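Local structure of putative uncharacterized protein (Chaetomium thermophilum, 5IJP) at residues H18-D23 and T139-I144; K26-R31 and S56-K61; R31-L36 and E49-D54; M78-R83 and A125-L130. The protein binds inositol hexakisphosphate through the SPX domain of Vtc4 and probably serves as an inositol polyphosphate sensor in phosphate homeostasis. All blocks are in the same frame, centred on the assembly; numbering follows the deposited sequence.

Interaction 1 (H18-D23 and T139-I144); sequences HYIDYD and TGFYKI. With IHP (inositol hexakisphosphate), chain C.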
# COMPACT_ATOMS: atom_id res chain seq x y z
N HIS A 18 0.61 4.37 9.39
CA HIS A 18 1.16 3.20 8.69
C HIS A 18 1.89 3.51 7.37
O HIS A 18 2.31 2.57 6.68
CB HIS A 18 0.06 2.16 8.48
CG HIS A 18 -0.60 1.73 9.75
ND1 HIS A 18 -1.69 2.42 10.26
CD2 HIS A 18 -0.27 0.74 10.60
CE1 HIS A 18 -2.00 1.80 11.39
NE2 HIS A 18 -1.17 0.78 11.64
N TYR A 19 2.10 4.80 7.04
CA TYR A 19 2.83 5.21 5.84
C TYR A 19 4.34 5.04 6.04
O TYR A 19 4.79 4.84 7.17
CB TYR A 19 2.50 6.67 5.48
CG TYR A 19 1.13 6.86 4.87
CD1 TYR A 19 0.93 6.73 3.50
CD2 TYR A 19 0.03 7.20 5.66
CE1 TYR A 19 -0.33 6.91 2.93
CE2 TYR A 19 -1.23 7.39 5.10
CZ TYR A 19 -1.41 7.24 3.74
OH TYR A 19 -2.66 7.42 3.18
N ILE A 20 5.12 5.13 4.94
CA ILE A 20 6.59 5.01 4.98
C ILE A 20 7.20 6.17 5.74
O ILE A 20 6.78 7.32 5.56
CB ILE A 20 7.26 4.93 3.57
CG1 ILE A 20 6.27 4.67 2.42
CG2 ILE A 20 8.41 3.93 3.55
CD1 ILE A 20 5.86 5.93 1.67
N ASP A 21 8.23 5.89 6.56
CA ASP A 21 8.96 6.93 7.28
C ASP A 21 10.10 7.36 6.34
O ASP A 21 11.28 7.12 6.61
CB ASP A 21 9.48 6.41 8.63
CG ASP A 21 10.02 7.47 9.58
OD1 ASP A 21 9.68 8.66 9.41
OD2 ASP A 21 10.76 7.10 10.52
N TYR A 22 9.70 7.97 5.20
CA TYR A 22 10.57 8.45 4.12
C TYR A 22 11.61 9.44 4.63
O TYR A 22 12.78 9.32 4.27
CB TYR A 22 9.74 9.04 2.98
CG TYR A 22 10.48 9.17 1.67
CD1 TYR A 22 10.56 8.11 0.78
CD2 TYR A 22 11.08 10.38 1.31
CE1 TYR A 22 11.24 8.23 -0.43
CE2 TYR A 22 11.77 10.51 0.10
CZ TYR A 22 11.84 9.43 -0.77
OH TYR A 22 12.51 9.55 -1.96
N ASP A 23 11.19 10.41 5.47
CA ASP A 23 12.06 11.42 6.06
C ASP A 23 12.99 10.80 7.11
O ASP A 23 14.13 11.25 7.24
CB ASP A 23 11.23 12.57 6.66
CG ASP A 23 10.47 13.42 5.66
OD1 ASP A 23 10.40 13.02 4.47
OD2 ASP A 23 9.92 14.47 6.06
N THR A 139 6.05 3.34 -4.25
CA THR A 139 6.88 4.42 -4.80
C THR A 139 7.88 4.89 -3.72
O THR A 139 9.04 5.17 -4.04
CB THR A 139 5.99 5.55 -5.34
OG1 THR A 139 4.98 5.00 -6.19
CG2 THR A 139 6.78 6.61 -6.11
N GLY A 140 7.42 4.95 -2.47
CA GLY A 140 8.20 5.35 -1.30
C GLY A 140 9.42 4.49 -1.06
O GLY A 140 10.52 5.01 -0.87
N PHE A 141 9.23 3.15 -1.07
CA PHE A 141 10.32 2.19 -0.90
C PHE A 141 11.24 2.17 -2.12
O PHE A 141 12.45 2.15 -1.96
CB PHE A 141 9.79 0.78 -0.58
CG PHE A 141 9.17 0.63 0.78
CD1 PHE A 141 9.96 0.49 1.92
CD2 PHE A 141 7.79 0.60 0.94
CE1 PHE A 141 9.38 0.35 3.18
CE2 PHE A 141 7.21 0.46 2.20
CZ PHE A 141 8.01 0.34 3.31
N TYR A 142 10.65 2.24 -3.33
CA TYR A 142 11.36 2.26 -4.62
C TYR A 142 12.31 3.46 -4.71
O TYR A 142 13.44 3.30 -5.18
CB TYR A 142 10.35 2.29 -5.78
CG TYR A 142 10.81 1.55 -7.01
CD1 TYR A 142 10.43 0.23 -7.23
CD2 TYR A 142 11.59 2.17 -7.98
CE1 TYR A 142 10.84 -0.46 -8.38
CE2 TYR A 142 12.01 1.49 -9.12
CZ TYR A 142 11.63 0.18 -9.32
OH TYR A 142 12.04 -0.49 -10.45
N LYS A 143 11.85 4.64 -4.26
CA LYS A 143 12.63 5.88 -4.27
C LYS A 143 13.73 5.91 -3.22
O LYS A 143 14.83 6.37 -3.52
CB LYS A 143 11.71 7.10 -4.12
CG LYS A 143 11.77 8.07 -5.30
CD LYS A 143 10.52 7.99 -6.17
CE LYS A 143 10.55 8.99 -7.29
NZ LYS A 143 9.29 8.97 -8.08
N ILE A 144 13.44 5.43 -1.99
CA ILE A 144 14.41 5.42 -0.88
C ILE A 144 15.52 4.37 -1.11
O ILE A 144 16.66 4.61 -0.70
CB ILE A 144 13.72 5.32 0.52
CG1 ILE A 144 14.61 5.92 1.63
CG2 ILE A 144 13.24 3.91 0.87
CD1 ILE A 144 14.40 7.41 1.89
C1 IHP C . 16.67 15.40 -2.13
C2 IHP C . 15.56 15.65 -3.14
C3 IHP C . 14.20 15.77 -2.47
C4 IHP C . 14.21 16.80 -1.35
C5 IHP C . 15.33 16.54 -0.34
C6 IHP C . 16.68 16.45 -1.03
O11 IHP C . 17.93 15.47 -2.83
P1 IHP C . 19.25 14.52 -2.73
O21 IHP C . 20.16 14.77 -3.89
O31 IHP C . 19.90 14.83 -1.38
O41 IHP C . 18.74 13.07 -2.69
O12 IHP C . 15.52 14.53 -4.05
P2 IHP C . 15.72 14.60 -5.68
O22 IHP C . 17.21 14.36 -5.92
O32 IHP C . 15.24 15.90 -6.24
O42 IHP C . 14.95 13.40 -6.24
O13 IHP C . 13.83 14.48 -1.92
P3 IHP C . 12.67 13.45 -2.37
O23 IHP C . 11.57 13.47 -1.37
O33 IHP C . 12.21 13.86 -3.77
O43 IHP C . 13.36 12.09 -2.48
O14 IHP C . 12.95 16.74 -0.66
P4 IHP C . 11.64 17.73 -0.93
O24 IHP C . 10.41 16.83 -0.77
O34 IHP C . 11.65 18.87 0.03
O44 IHP C . 11.70 18.18 -2.39
O15 IHP C . 15.36 17.65 0.58
P5 IHP C . 15.04 17.77 2.14
O25 IHP C . 15.29 16.38 2.76
O35 IHP C . 13.54 18.07 2.24
O45 IHP C . 15.88 18.83 2.76
O16 IHP C . 17.66 16.05 -0.04
P6 IHP C . 18.57 16.85 1.00
O26 IHP C . 18.20 18.34 0.89
O36 IHP C . 20.01 16.59 0.73
O46 IHP C . 18.14 16.36 2.39

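Interaction 2 (K26-R31 and S56-K61); sequences KADLKR and SRFVSK. With IHP (inositol hexakisphosphate), chain C.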
# COMPACT_ATOMS: atom_id res chain seq x y z
N LYS A 26 15.63 8.70 5.15
CA LYS A 26 16.48 9.67 4.44
C LYS A 26 17.54 10.22 5.40
O LYS A 26 18.70 10.38 5.01
CB LYS A 26 15.63 10.81 3.87
CG LYS A 26 16.28 11.57 2.71
CD LYS A 26 15.57 12.91 2.43
CE LYS A 26 14.29 12.77 1.65
NZ LYS A 26 13.59 14.07 1.50
N ALA A 27 17.13 10.50 6.66
CA ALA A 27 17.99 11.01 7.73
C ALA A 27 19.00 9.96 8.18
O ALA A 27 20.12 10.30 8.56
CB ALA A 27 17.14 11.47 8.91
N ASP A 28 18.60 8.67 8.12
CA ASP A 28 19.43 7.51 8.49
C ASP A 28 20.60 7.33 7.51
O ASP A 28 21.66 6.86 7.92
CB ASP A 28 18.57 6.24 8.54
CG ASP A 28 19.24 5.08 9.25
OD1 ASP A 28 19.20 5.04 10.49
OD2 ASP A 28 19.79 4.20 8.55
N LEU A 29 20.40 7.71 6.23
CA LEU A 29 21.40 7.63 5.16
C LEU A 29 22.52 8.65 5.36
O LEU A 29 23.65 8.42 4.91
CB LEU A 29 20.75 7.84 3.78
CG LEU A 29 19.81 6.73 3.29
CD1 LEU A 29 18.96 7.22 2.13
CD2 LEU A 29 20.58 5.50 2.87
N LYS A 30 22.21 9.77 6.02
CA LYS A 30 23.15 10.86 6.32
C LYS A 30 23.98 10.53 7.57
O LYS A 30 25.03 11.15 7.79
CB LYS A 30 22.39 12.19 6.51
CG LYS A 30 21.50 12.61 5.34
CD LYS A 30 22.25 13.39 4.26
CE LYS A 30 21.36 13.75 3.10
NZ LYS A 30 22.10 14.47 2.04
N ARG A 31 23.51 9.57 8.40
CA ARG A 31 24.16 9.15 9.64
C ARG A 31 25.19 8.03 9.44
O ARG A 31 25.07 6.95 10.03
CB ARG A 31 23.11 8.79 10.71
CG ARG A 31 22.42 9.99 11.34
CD ARG A 31 21.36 9.59 12.35
NE ARG A 31 20.13 9.13 11.72
CZ ARG A 31 19.01 8.81 12.38
NH1 ARG A 31 18.97 8.90 13.70
NH2 ARG A 31 17.94 8.41 11.71
N SER A 56 23.54 -2.60 8.03
CA SER A 56 22.74 -3.50 8.87
C SER A 56 21.63 -2.74 9.61
O SER A 56 20.53 -3.26 9.75
CB SER A 56 23.62 -4.25 9.86
OG SER A 56 24.58 -5.05 9.19
N ARG A 57 21.94 -1.50 10.05
CA ARG A 57 21.02 -0.60 10.75
C ARG A 57 19.92 -0.12 9.80
O ARG A 57 18.75 -0.09 10.20
CB ARG A 57 21.80 0.59 11.35
CG ARG A 57 20.96 1.54 12.20
CD ARG A 57 21.70 2.82 12.56
NE ARG A 57 21.99 3.65 11.39
CZ ARG A 57 23.21 3.91 10.94
NH1 ARG A 57 24.28 3.43 11.57
NH2 ARG A 57 23.38 4.67 9.87
N PHE A 58 20.29 0.25 8.55
CA PHE A 58 19.35 0.74 7.54
C PHE A 58 18.39 -0.35 7.06
O PHE A 58 17.19 -0.08 6.96
CB PHE A 58 20.09 1.39 6.35
CG PHE A 58 19.19 2.04 5.32
CD1 PHE A 58 18.59 3.27 5.58
CD2 PHE A 58 18.97 1.44 4.09
CE1 PHE A 58 17.75 3.87 4.63
CE2 PHE A 58 18.14 2.05 3.14
CZ PHE A 58 17.54 3.26 3.42
N VAL A 59 18.90 -1.57 6.78
CA VAL A 59 18.11 -2.72 6.32
C VAL A 59 17.06 -3.10 7.37
O VAL A 59 15.89 -3.28 7.02
CB VAL A 59 18.99 -3.93 5.88
CG1 VAL A 59 18.14 -5.16 5.54
CG2 VAL A 59 19.86 -3.56 4.69
N SER A 60 17.46 -3.15 8.66
CA SER A 60 16.57 -3.44 9.80
C SER A 60 15.46 -2.39 9.92
O SER A 60 14.31 -2.76 10.17
CB SER A 60 17.37 -3.53 11.09
OG SER A 60 18.29 -4.61 11.05
N LYS A 61 15.80 -1.10 9.72
CA LYS A 61 14.86 0.02 9.77
C LYS A 61 13.92 -0.00 8.56
O LYS A 61 12.74 0.34 8.70
CB LYS A 61 15.62 1.35 9.84
C1 IHP C . 16.67 15.40 -2.13
C2 IHP C . 15.56 15.65 -3.14
C3 IHP C . 14.20 15.77 -2.47
C4 IHP C . 14.21 16.80 -1.35
C5 IHP C . 15.33 16.54 -0.34
C6 IHP C . 16.68 16.45 -1.03
O11 IHP C . 17.93 15.47 -2.83
P1 IHP C . 19.25 14.52 -2.73
O21 IHP C . 20.16 14.77 -3.89
O31 IHP C . 19.90 14.83 -1.38
O41 IHP C . 18.74 13.07 -2.69
O12 IHP C . 15.52 14.53 -4.05
P2 IHP C . 15.72 14.60 -5.68
O22 IHP C . 17.21 14.36 -5.92
O32 IHP C . 15.24 15.90 -6.24
O42 IHP C . 14.95 13.40 -6.24
O13 IHP C . 13.83 14.48 -1.92
P3 IHP C . 12.67 13.45 -2.37
O23 IHP C . 11.57 13.47 -1.37
O33 IHP C . 12.21 13.86 -3.77
O43 IHP C . 13.36 12.09 -2.48
O14 IHP C . 12.95 16.74 -0.66
P4 IHP C . 11.64 17.73 -0.93
O24 IHP C . 10.41 16.83 -0.77
O34 IHP C . 11.65 18.87 0.03
O44 IHP C . 11.70 18.18 -2.39
O15 IHP C . 15.36 17.65 0.58
P5 IHP C . 15.04 17.77 2.14
O25 IHP C . 15.29 16.38 2.76
O35 IHP C . 13.54 18.07 2.24
O45 IHP C . 15.88 18.83 2.76
O16 IHP C . 17.66 16.05 -0.04
P6 IHP C . 18.57 16.85 1.00
O26 IHP C . 18.20 18.34 0.89
O36 IHP C . 20.01 16.59 0.73
O46 IHP C . 18.14 16.36 2.39

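Interaction 3 (R31-L36 and E49-D54); sequences RASGPL and EWTEDD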
# COMPACT_ATOMS: atom_id res chain seq x y z
N ARG A 31 23.51 9.57 8.40
CA ARG A 31 24.16 9.15 9.64
C ARG A 31 25.19 8.03 9.44
O ARG A 31 25.07 6.95 10.03
CB ARG A 31 23.11 8.79 10.71
CG ARG A 31 22.42 9.99 11.34
CD ARG A 31 21.36 9.59 12.35
NE ARG A 31 20.13 9.13 11.72
CZ ARG A 31 19.01 8.81 12.38
NH1 ARG A 31 18.97 8.90 13.70
NH2 ARG A 31 17.94 8.41 11.71
N ALA A 32 26.23 8.29 8.63
CA ALA A 32 27.32 7.35 8.36
C ALA A 32 28.33 7.42 9.52
O ALA A 32 28.59 8.50 10.05
CB ALA A 32 28.00 7.70 7.05
N SER A 33 28.89 6.26 9.92
CA SER A 33 29.82 6.17 11.05
C SER A 33 31.23 5.63 10.71
O SER A 33 31.99 5.27 11.62
CB SER A 33 29.20 5.36 12.18
OG SER A 33 28.92 4.03 11.76
N GLY A 34 31.59 5.63 9.42
CA GLY A 34 32.89 5.15 8.96
C GLY A 34 33.97 6.21 8.91
O GLY A 34 33.84 7.26 9.54
N PRO A 35 35.08 5.97 8.16
CA PRO A 35 36.15 6.98 8.09
C PRO A 35 35.75 8.22 7.28
O PRO A 35 34.93 8.11 6.37
CB PRO A 35 37.32 6.23 7.45
CG PRO A 35 36.68 5.16 6.65
CD PRO A 35 35.41 4.78 7.35
N LEU A 36 36.33 9.38 7.63
CA LEU A 36 36.03 10.65 6.96
C LEU A 36 36.61 10.70 5.54
O LEU A 36 37.83 10.60 5.36
CB LEU A 36 36.50 11.85 7.80
CG LEU A 36 35.63 12.21 9.00
CD1 LEU A 36 36.46 12.70 10.16
CD2 LEU A 36 34.57 13.24 8.62
N GLU A 49 32.19 7.81 5.71
CA GLU A 49 31.89 6.74 4.77
C GLU A 49 30.84 5.76 5.32
O GLU A 49 30.69 5.63 6.53
CB GLU A 49 33.18 5.98 4.41
CG GLU A 49 33.24 5.51 2.97
CD GLU A 49 34.59 4.96 2.57
OE1 GLU A 49 34.89 3.80 2.91
OE2 GLU A 49 35.36 5.70 1.91
N TRP A 50 30.11 5.08 4.41
CA TRP A 50 29.08 4.10 4.76
C TRP A 50 29.74 2.74 5.04
O TRP A 50 30.56 2.28 4.24
CB TRP A 50 28.05 3.99 3.63
CG TRP A 50 26.76 3.33 4.03
CD1 TRP A 50 26.35 2.07 3.71
CD2 TRP A 50 25.70 3.91 4.80
NE1 TRP A 50 25.10 1.83 4.23
CE2 TRP A 50 24.68 2.95 4.91
CE3 TRP A 50 25.51 5.17 5.40
CZ2 TRP A 50 23.49 3.19 5.60
CZ3 TRP A 50 24.33 5.41 6.10
CH2 TRP A 50 23.34 4.43 6.19
N THR A 51 29.40 2.13 6.19
CA THR A 51 29.96 0.84 6.62
C THR A 51 28.95 -0.30 6.61
O THR A 51 27.78 -0.10 6.28
CB THR A 51 30.61 0.98 8.02
OG1 THR A 51 29.64 1.44 8.96
CG2 THR A 51 31.82 1.88 8.02
N GLU A 52 29.41 -1.51 6.99
CA GLU A 52 28.62 -2.74 7.11
C GLU A 52 27.62 -2.59 8.27
O GLU A 52 26.49 -3.06 8.16
CB GLU A 52 29.56 -3.94 7.36
CG GLU A 52 28.92 -5.30 7.17
CD GLU A 52 29.77 -6.46 7.66
OE1 GLU A 52 29.82 -6.67 8.89
OE2 GLU A 52 30.37 -7.15 6.81
N ASP A 53 28.05 -1.90 9.36
CA ASP A 53 27.23 -1.63 10.54
C ASP A 53 26.12 -0.63 10.22
O ASP A 53 25.01 -0.77 10.73
CB ASP A 53 28.10 -1.11 11.70
CG ASP A 53 29.21 -2.06 12.14
OD1 ASP A 53 28.91 -3.25 12.39
OD2 ASP A 53 30.36 -1.59 12.28
N ASP A 54 26.42 0.38 9.38
CA ASP A 54 25.46 1.40 8.93
C ASP A 54 24.42 0.75 8.02
O ASP A 54 23.24 1.10 8.09
CB ASP A 54 26.17 2.54 8.19
CG ASP A 54 27.09 3.40 9.04
OD1 ASP A 54 26.67 3.81 10.14
OD2 ASP A 54 28.20 3.72 8.56

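Interaction 4 (M78-R83 and A125-L130); sequences MEISRR and ADVHDL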
# COMPACT_ATOMS: atom_id res chain seq x y z
N MET A 78 -8.59 -7.55 3.61
CA MET A 78 -9.38 -8.64 4.17
C MET A 78 -10.73 -8.16 4.66
O MET A 78 -11.72 -8.89 4.55
CB MET A 78 -8.61 -9.36 5.27
CG MET A 78 -7.69 -10.45 4.75
SD MET A 78 -6.54 -11.09 5.99
CE MET A 78 -7.68 -11.66 7.23
N GLU A 79 -10.79 -6.92 5.19
CA GLU A 79 -12.02 -6.27 5.66
C GLU A 79 -12.90 -5.95 4.45
O GLU A 79 -14.12 -6.10 4.53
CB GLU A 79 -11.71 -5.00 6.46
CG GLU A 79 -11.42 -5.27 7.93
CD GLU A 79 -10.74 -4.15 8.71
OE1 GLU A 79 -10.32 -3.15 8.09
OE2 GLU A 79 -10.61 -4.31 9.94
N ILE A 80 -12.26 -5.56 3.32
CA ILE A 80 -12.92 -5.26 2.04
C ILE A 80 -13.49 -6.57 1.45
O ILE A 80 -14.63 -6.57 1.00
CB ILE A 80 -11.97 -4.49 1.07
CG1 ILE A 80 -11.79 -3.02 1.53
CG2 ILE A 80 -12.46 -4.54 -0.38
CD1 ILE A 80 -10.51 -2.31 1.04
N SER A 81 -12.70 -7.67 1.50
CA SER A 81 -13.10 -9.00 1.03
C SER A 81 -14.32 -9.52 1.81
O SER A 81 -15.19 -10.16 1.23
CB SER A 81 -11.95 -9.99 1.14
OG SER A 81 -10.89 -9.65 0.26
N ARG A 82 -14.37 -9.20 3.12
CA ARG A 82 -15.47 -9.54 4.03
C ARG A 82 -16.69 -8.68 3.66
O ARG A 82 -17.81 -9.20 3.64
CB ARG A 82 -15.04 -9.31 5.49
CG ARG A 82 -16.08 -9.72 6.53
CD ARG A 82 -15.86 -9.02 7.86
NE ARG A 82 -16.11 -7.58 7.77
CZ ARG A 82 -15.65 -6.67 8.63
NH1 ARG A 82 -15.93 -5.39 8.46
NH2 ARG A 82 -14.91 -7.05 9.67
N ARG A 83 -16.46 -7.38 3.36
CA ARG A 83 -17.50 -6.42 2.96
C ARG A 83 -18.12 -6.80 1.62
O ARG A 83 -19.32 -6.60 1.43
CB ARG A 83 -16.94 -4.99 2.89
CG ARG A 83 -16.90 -4.28 4.24
CD ARG A 83 -16.54 -2.81 4.09
NE ARG A 83 -17.67 -2.02 3.60
CZ ARG A 83 -17.60 -0.73 3.25
NH1 ARG A 83 -16.45 -0.08 3.33
NH2 ARG A 83 -18.68 -0.10 2.82
N ALA A 125 -14.71 2.80 -3.60
CA ALA A 125 -13.94 3.95 -3.12
C ALA A 125 -12.88 3.50 -2.12
O ALA A 125 -11.76 4.02 -2.15
CB ALA A 125 -14.88 4.97 -2.48
N ASP A 126 -13.21 2.51 -1.26
CA ASP A 126 -12.30 1.92 -0.28
C ASP A 126 -11.20 1.10 -0.96
O ASP A 126 -10.08 1.06 -0.45
CB ASP A 126 -13.07 1.08 0.76
CG ASP A 126 -13.72 1.87 1.88
OD1 ASP A 126 -14.08 3.05 1.66
OD2 ASP A 126 -13.89 1.30 2.98
N VAL A 127 -11.51 0.48 -2.12
CA VAL A 127 -10.56 -0.28 -2.94
C VAL A 127 -9.54 0.71 -3.54
O VAL A 127 -8.34 0.48 -3.43
CB VAL A 127 -11.27 -1.15 -4.03
CG1 VAL A 127 -10.29 -1.66 -5.09
CG2 VAL A 127 -12.00 -2.33 -3.40
N HIS A 128 -10.04 1.83 -4.11
CA HIS A 128 -9.24 2.90 -4.71
C HIS A 128 -8.35 3.59 -3.67
O HIS A 128 -7.19 3.88 -3.97
CB HIS A 128 -10.15 3.92 -5.43
CG HIS A 128 -9.42 5.11 -5.97
ND1 HIS A 128 -9.64 6.38 -5.47
CD2 HIS A 128 -8.47 5.18 -6.94
CE1 HIS A 128 -8.84 7.18 -6.16
NE2 HIS A 128 -8.11 6.51 -7.04
N ASP A 129 -8.88 3.83 -2.45
CA ASP A 129 -8.13 4.44 -1.34
C ASP A 129 -7.02 3.52 -0.85
O ASP A 129 -5.95 4.01 -0.48
CB ASP A 129 -9.07 4.85 -0.19
CG ASP A 129 -9.93 6.06 -0.48
OD1 ASP A 129 -9.42 7.04 -1.08
OD2 ASP A 129 -11.11 6.06 -0.06
N LEU A 130 -7.26 2.19 -0.88
CA LEU A 130 -6.27 1.18 -0.51
C LEU A 130 -5.23 1.06 -1.63
O LEU A 130 -4.04 0.93 -1.35
CB LEU A 130 -6.94 -0.19 -0.23
CG LEU A 130 -6.02 -1.38 0.11
CD1 LEU A 130 -5.32 -1.20 1.45
CD2 LEU A 130 -6.79 -2.67 0.11

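Interaction 1 (H18-D23 and T139-I144)
The Y22 ring carries I144 on one face and meets G140, K143 and the ligand around its rim. I144 CD1 stands over the ring centre, 4.0 Å from the Y22 centroid, in a CH-pi contact. In the ring plane, Y22 CE1 approaches the backbone oxygen G140 O at 3.3 Å. K143 lies at the same rim, its CB 3.4 Å from Y22 OH. The hydroxyl completes the edge by donating a hydrogen bond of 2.7 Å from Y22 OH to O43 of inositol hexakisphosphate. CG of Y22 lies anti to the backbone N (chi1 -162°), and from there the ring extends so that its far end meets helix 110-151.

F141 offers a second flat surface. I20 CG2 lies over one of its faces, offset toward the rim, and comes within 3.6 Å of F141 CZ. F141 also touches L66 and V69 of helix 52-97. The other branch of I20 runs to the helix backbone, with I20 CD1 3.8 Å from G140 CA. Glycine suits this place, since a CB here would come too close to that methyl. Tyrosine suits position 22, its ring packing on I144 while its hydroxyl reaches a phosphate oxygen.

D21 occupies the N-cap position of helix 22-30, and Y22, in its first turn, meets F3. With K26, K30, K147 and the N-terminal residues, Y22 lines the inositol phosphate pocket of this SPX domain.

Interaction 2 (K26-R31 and S56-K61)
D28, L29 and F58 form the tight, buried part of this contact, and R57 closes it from the partly exposed border; helices 22-30 and 52-97 run antiparallel here with their local axes 10.4 Å apart. R57 NE donates to D28 OD1 at 3.2 Å, the oxygen lying close to the guanidinium plane, in a bond that is also a salt bridge. D28 CG is anti to the backbone N (chi1 -165°), on a CB that faces the other helix. Its second oxygen, D28 OD2, sits in the plane of the F58 ring, 3.3 Å from F58 CD1. The rim of a phenyl ring carries slight positive charge and so suits such a neighbour. One face of that ring takes L29, whose CD2 lies 3.7 Å from F58 CE1, and H148 also meets it with its plane nearly parallel.

R57 NH1 has a further partner in D54. An alanine in place of R57 would probably leave the buried D28 carboxylate without its close cation and D54 without its salt-bridge mate.

The looser side belongs to R31, an exposed arginine. Its NH2 makes merely a long ion pair with D28. K26 and K30 leave the backbone facing away from segment 56-61; K26 NZ bonds IHP O25 at 3.1 Å and K30 NZ bonds IHP O36 at 3.3 Å. One helix thus packs into the bundle while supplying lysines to the basic inositol phosphate site of the SPX domain.

Interaction 3 (R31-L36 and E49-D54)
S33 is gripped by D54, whose side chain can be followed outward. Its CB lies over the centre of the W50 ring, 3.5 Å above the plane of W50. D54 CG, next, lies 3.3 Å from S33 OG, and the two oxygens divide the donors. D54 OD1 accepts from S33 OG at 2.8 Å and also forms a salt bridge with R57. D54 OD2 takes the backbone S33 N at 3.0 Å in a nearly straight bond (176°). The same oxygen accepts from T51 N through its anti lone pair and, from above the carboxylate plane, from T51 OG1 at 2.7 Å. T51 and D54 form a capping box at the start of helix 52-97, though the bond from D54 N to T51 OG1 is weak. An alanine in place of D54 would probably leave S33 and T51 without this shared acceptor and the loop less firmly fixed to the helix start.

Farther along, E49 N bonds P35 O at 2.8 Å, and G34 N donates weakly to E49 O. Glycine suits position 34 because a CB would run into E49 O and T51 CG2. The small A32 puts its CB 3.9 Å from W50 CE3, while W50 NE1 is hydrogen-bonded to E55 and the ring meets W154 and H148.

The contact closes the base of the small antiparallel pair of strands 36-37 and 47-48, where the chain leaves helix 22-30 and enters helix 52-97.

Interaction 4 (M78-R83 and A125-L130)
I80 and R83 of helix 52-97 meet D126, V127 and L130 of helix 110-151 in an antiparallel helix-helix contact within the long hairpin, part apolar and part ionic. The local axes approach to 10.8 Å and their directions differ by 164°.

I80 supplies the apolar half with both of its branches. Its CG2 touches V127 CG2 at 3.8 Å, while I80 CD1 reaches L130 CD2 at 3.9 Å and also lies beside the backbone oxygen of D126. A beta-branched residue suits this place because its two arms can reach two partners on successive turns.

About one turn further along, R83 NH1 forms a salt bridge of 2.9 Å with D126 OD2. The oxygen lies in the guanidinium plane, at its edge; the guanidinium and carboxylate planes stand 80° apart, and OD2 is the oxygen that meets R83. R83 NH2 pairs with D122, one turn before D126; the arginine is thereby shared by two acids of the same helix.

Y174 of helix 171-190 packs against I80, V127 and L130, so the apolar half lies where three helices of the bundle come together, with the ion pairs beside it.

How the interactions relate
Interactions 1 and 2 are the buried pair, and both touch the ligand: they share helix 22-30 and meet where I144 CD1 packs on K26 N. Interaction 1 relies on rings and methyls, whereas interaction 2 adds an ion pair with a buried carboxylate. Interaction 3 is more exposed and is built from hydrogen bonds of loop backbone and of the D54 carboxylate; it joins interaction 2 through R31 and through W50, which packs on L29, R57 and F58. Helix 52-97 carries interactions 2, 3 and 4. Interaction 4 lies on the opposite side of the chain's centre from interactions 2 and 3, about 33 Å from interaction 2 between centres, and joins two long helices by apolar packing and partly exposed charges.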